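Local coordinates for SOXX (Paracoccus pantotrophus, PDB 2C1D), which forms with SoxA the haem enzyme SoxXA that initiates sulfur oxidation, contributing a c-type cytochrome subunit that probably transfers electrons, at the interface of chains B and A. Coordinates in Å, arbitrary orientation; residue numbers count along the deposited sequence, not the author numbering. Chains: chain A, SOXX; chain B, SOXA.

Contact 1 and contact 2 are neighbouring patches of the SoxA-SoxX heterodimer interface, the centres of their C-alpha atoms about 13 Å apart. They meet in sequence at B:Ile192 and B:Arg193, the first ending strand 191-192 in contact 1 and the second following it in contact 2. On SoxX the haem-binding CXXCH segment also serves both, through A:Cys44 and A:Val42. Contact 1 is largely apolar and carries a haem-linking cysteine from each subunit; contact 2 is a polar site built on one arginine. Contact 1 brings the haem-attachment segments near each other, which may favour electron exchange; contact 2 probably steadies the docking.

Contact 1: the interface of chains B and A. Residues chain B 178, 182-183, 187, 192, 197; chain A 44, 59, 90.
A:Phe90 of SoxX is pushed among side chains of SoxA around the haem-binding cysteine B:Cys183, and has 76 Å² hidden by SoxA, more than any other residue of this patch. B:Met178 comes from one side of the ring, its SD 3.6 Å from CE1 of A:Phe90, the extended chain crossing the phenylalanine at about a right angle. Against the opposite side lie the amide of B:Asn187 and CB of B:Asn182, the latter 3.7 Å from CD1 of A:Phe90. SG of B:Cys183, the atom that carries the thioether link to haem, lies beyond CZ of A:Phe90 at 3.5 Å, off the ring plane on the side of the asparagines. The ring gets there because CG of A:Phe90 points away from the backbone N (chi1 177°). B:Ile192 adds a looser contact through its CD1 methyl, and CG2 of A:Ile59, from the same chain, sits at the ring edge in its plane.

The CD1 methyl of A:Ile59 packs on the amide of B:Asn187, 3.7 Å from its CG, and CD1 of B:Leu197 touches the same methyl from another side.

Within SoxA, ND2 of B:Asn187 donates a bond of 2.9 Å to the backbone O of B:Asn182, nearly straight on to the carbonyl. This bond probably limits rotation of the amide, whose plane is 30° from that of the A:Phe90 ring.

In the fold, B:Asn182 and B:Cys183 belong to helix 180-184, the CXXCH segment of the haem whose iron is bound by the active-site cysteine persulfide B:Cys225; A:Phe90, in a loop, directly precedes A:Met91, axial ligand of the SoxX iron, and so links the surroundings of the two haems.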
loop_
_atom_site.group_PDB
_atom_site.type_symbol
_atom_site.label_atom_id
_atom_site.label_comp_id
_atom_site.label_asym_id
_atom_site.label_seq_id
_atom_site.Cartn_x
_atom_site.Cartn_y
_atom_site.Cartn_z
ATOM N N MET B 178 4.979 7.432 7.790
ATOM C CA MET B 178 4.031 6.332 7.759
ATOM C C MET B 178 4.655 5.047 7.228
ATOM O O MET B 178 5.369 5.027 6.214
ATOM C CB MET B 178 2.813 6.716 6.917
ATOM C CG MET B 178 1.930 7.764 7.542
ATOM S SD MET B 178 0.597 8.366 6.459
ATOM C CE MET B 178 -0.088 9.638 7.613
ATOM N N ASN B 182 1.328 1.094 9.826
ATOM C CA ASN B 182 0.424 2.140 10.298
ATOM C C ASN B 182 -0.945 2.059 9.618
ATOM O O ASN B 182 -1.955 2.247 10.257
ATOM C CB ASN B 182 0.987 3.551 10.047
ATOM C CG ASN B 182 2.066 3.931 11.028
ATOM O OD1 ASN B 182 1.955 3.670 12.234
ATOM N ND2 ASN B 182 3.124 4.499 10.530
ATOM N N CYS B 183 -0.962 1.831 8.307
ATOM C CA CYS B 183 -2.205 1.738 7.563
ATOM C C CYS B 183 -2.827 0.339 7.546
ATOM O O CYS B 183 -4.002 0.182 7.906
ATOM C CB CYS B 183 -1.985 2.236 6.149
ATOM S SG CYS B 183 -1.646 4.002 6.151
ATOM N N ASN B 187 -4.761 0.000 11.133
ATOM C CA ASN B 187 -6.003 0.597 10.669
ATOM C C ASN B 187 -6.815 -0.214 9.650
ATOM O O ASN B 187 -7.711 0.331 9.017
ATOM C CB ASN B 187 -5.744 2.010 10.138
ATOM C CG ASN B 187 -5.529 3.009 11.242
ATOM O OD1 ASN B 187 -6.474 3.372 11.949
ATOM N ND2 ASN B 187 -4.284 3.430 11.430
ATOM N N ILE B 192 -9.862 5.326 5.105
ATOM C CA ILE B 192 -9.007 6.461 4.855
ATOM C C ILE B 192 -9.546 7.138 3.607
ATOM O O ILE B 192 -9.450 6.613 2.494
ATOM C CB ILE B 192 -7.486 6.035 4.809
ATOM C CG1 ILE B 192 -6.567 7.249 4.922
ATOM C CG2 ILE B 192 -7.133 5.211 3.575
ATOM C CD1 ILE B 192 -5.282 6.910 5.662
ATOM N N LEU B 197 -9.487 0.270 4.181
ATOM C CA LEU B 197 -8.177 -0.290 4.343
ATOM C C LEU B 197 -8.228 -1.798 4.563
ATOM O O LEU B 197 -8.935 -2.292 5.451
ATOM C CB LEU B 197 -7.433 0.362 5.511
ATOM C CG LEU B 197 -6.677 1.635 5.156
ATOM C CD1 LEU B 197 -6.318 2.422 6.422
ATOM C CD2 LEU B 197 -5.433 1.355 4.299
ATOM N N CYS A 44 -8.776 11.349 7.582
ATOM C CA CYS A 44 -8.766 10.588 8.831
ATOM C C CYS A 44 -9.899 10.911 9.811
ATOM O O CYS A 44 -10.315 10.014 10.552
ATOM C CB CYS A 44 -7.428 10.786 9.528
ATOM S SG CYS A 44 -6.063 10.130 8.557
ATOM N N ILE A 59 -10.407 6.940 10.756
ATOM C CA ILE A 59 -9.132 6.636 11.401
ATOM C C ILE A 59 -9.126 7.168 12.849
ATOM O O ILE A 59 -8.622 6.517 13.774
ATOM C CB ILE A 59 -7.991 7.289 10.602
ATOM C CG1 ILE A 59 -7.881 6.695 9.181
ATOM C CG2 ILE A 59 -6.638 7.234 11.353
ATOM C CD1 ILE A 59 -7.552 5.218 9.099
ATOM N N PHE A 90 -0.232 8.417 14.475
ATOM C CA PHE A 90 -0.340 8.222 13.026
ATOM C C PHE A 90 -0.560 9.586 12.368
ATOM O O PHE A 90 -0.206 9.784 11.215
ATOM C CB PHE A 90 -1.497 7.228 12.757
ATOM C CG PHE A 90 -1.802 6.960 11.304
ATOM C CD1 PHE A 90 -0.792 6.745 10.360
ATOM C CD2 PHE A 90 -3.125 6.875 10.891
ATOM C CE1 PHE A 90 -1.117 6.468 9.014
ATOM C CE2 PHE A 90 -3.452 6.626 9.536
ATOM C CZ PHE A 90 -2.435 6.402 8.611
#

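Contact 2: the interface of chains B and A. Residues chain B 193; chain A 36, 40, 42, 54-55.
B:Arg193 of SoxA reaches across to the c-type cytochrome SoxX, where its guanidinium grips the backbone carbonyl of A:Glu54 with two nitrogens. NE of B:Arg193 donates to O of A:Glu54 over 2.9 Å and lies in the carbonyl plane. NH2 of B:Arg193 reaches the same O of A:Glu54 at 3.0 Å, tilted 18° from that plane. Both bonds run close to the guanidinium plane, so one oxygen takes two N-H groups from the side of the group, which probably restrains its rotation. Around the other end NH1 of B:Arg193 makes a weak bond of 3.0 Å to the amide OD1 of A:Asn36, whose plane stands at 89° to the guanidinium. A water continues the network: NH1 of B:Arg193 meets water 1 at 3.0 Å, and that water lies 2.7 Å from OD1 of A:Asn40.

One face of the guanidinium is covered by A:Val42, whose CG2 methyl sits over the centre, 3.7 Å from CZ of B:Arg193. The valine side chain runs beside the arginine and points the same way. Were B:Arg193 an alanine, the A:Glu54 carbonyl would probably lose both its guanidinium donors and the A:Val42 methyl the flat group it packs on.

Further out, the arginine chain leaves with CG opposite the backbone N (chi1 -157°) and then bends at chi2, which carries the head group over A:Val42 towards the A:Glu54 carbonyl. The carboxylate of A:Glu54 is not in contact: its OE1 is 6.0 Å from NH2 of B:Arg193, where it could add only a mild long-range attraction. A:Val42 belongs to the 3-10 helix 41-43 within the haem-binding CXXCH motif of SoxX, between the two cysteines that attach the haem, while A:Glu54 and A:Phe55 follow in a loop.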
loop_
_atom_site.group_PDB
_atom_site.type_symbol
_atom_site.label_atom_id
_atom_site.label_comp_id
_atom_site.label_asym_id
_atom_site.label_seq_id
_atom_site.Cartn_x
_atom_site.Cartn_y
_atom_site.Cartn_z
ATOM N N ARG B 193 -10.134 8.311 3.832
ATOM C CA ARG B 193 -11.056 8.939 2.917
ATOM C C ARG B 193 -11.995 7.857 2.303
ATOM O O ARG B 193 -12.641 7.127 3.058
ATOM C CB ARG B 193 -10.308 9.830 1.893
ATOM C CG ARG B 193 -11.188 10.938 1.285
ATOM C CD ARG B 193 -11.540 12.039 2.280
ATOM N NE ARG B 193 -12.589 12.951 1.810
ATOM C CZ ARG B 193 -12.363 14.036 1.061
ATOM N NH1 ARG B 193 -11.144 14.352 0.699
ATOM N NH2 ARG B 193 -13.369 14.823 0.687
ATOM N N ASN A 36 -7.338 18.164 -0.417
ATOM C CA ASN A 36 -6.451 16.997 -0.345
ATOM C C ASN A 36 -4.946 17.311 -0.239
ATOM O O ASN A 36 -4.201 16.626 0.452
ATOM C CB ASN A 36 -6.709 16.057 -1.535
ATOM C CG ASN A 36 -8.145 15.532 -1.575
ATOM O OD1 ASN A 36 -8.959 15.837 -0.706
ATOM N ND2 ASN A 36 -8.468 14.771 -2.617
ATOM N N ASN A 40 -5.930 18.018 4.432
ATOM C CA ASN A 40 -6.458 16.685 4.156
ATOM C C ASN A 40 -6.940 15.998 5.439
ATOM O O ASN A 40 -6.852 14.776 5.571
ATOM C CB ASN A 40 -5.396 15.851 3.428
ATOM C CG ASN A 40 -5.976 14.630 2.722
ATOM O OD1 ASN A 40 -7.133 14.619 2.300
ATOM N ND2 ASN A 40 -5.155 13.602 2.574
ATOM N N VAL A 42 -9.861 15.528 6.704
ATOM C CA VAL A 42 -11.007 14.666 6.499
ATOM C C VAL A 42 -10.664 13.288 5.944
ATOM O O VAL A 42 -11.546 12.426 5.911
ATOM C CB VAL A 42 -12.106 15.330 5.617
ATOM C CG1 VAL A 42 -12.719 16.546 6.325
ATOM C CG2 VAL A 42 -11.579 15.724 4.264
ATOM N N GLU A 54 -17.523 14.861 1.428
ATOM C CA GLU A 54 -17.854 13.481 1.210
ATOM C C GLU A 54 -16.675 12.576 1.589
ATOM O O GLU A 54 -15.530 13.020 1.677
ATOM C CB GLU A 54 -18.396 13.299 -0.216
ATOM C CG GLU A 54 -17.386 13.438 -1.326
ATOM C CD GLU A 54 -18.027 13.399 -2.705
ATOM O OE1 GLU A 54 -17.349 13.836 -3.673
ATOM O OE2 GLU A 54 -19.203 12.952 -2.814
ATOM N N PHE A 55 -17.003 11.315 1.877
ATOM C CA PHE A 55 -16.054 10.280 2.267
ATOM C C PHE A 55 -15.074 10.642 3.386
ATOM O O PHE A 55 -13.880 10.399 3.274
ATOM C CB PHE A 55 -15.335 9.740 1.036
ATOM C CG PHE A 55 -16.278 9.229 -0.026
ATOM C CD1 PHE A 55 -16.414 9.894 -1.233
ATOM C CD2 PHE A 55 -17.023 8.084 0.188
ATOM C CE1 PHE A 55 -17.304 9.420 -2.211
ATOM C CE2 PHE A 55 -17.907 7.600 -0.780
ATOM C CZ PHE A 55 -18.042 8.275 -1.979
HETATM O O HOH W 1 -8.585 12.806 1.009
#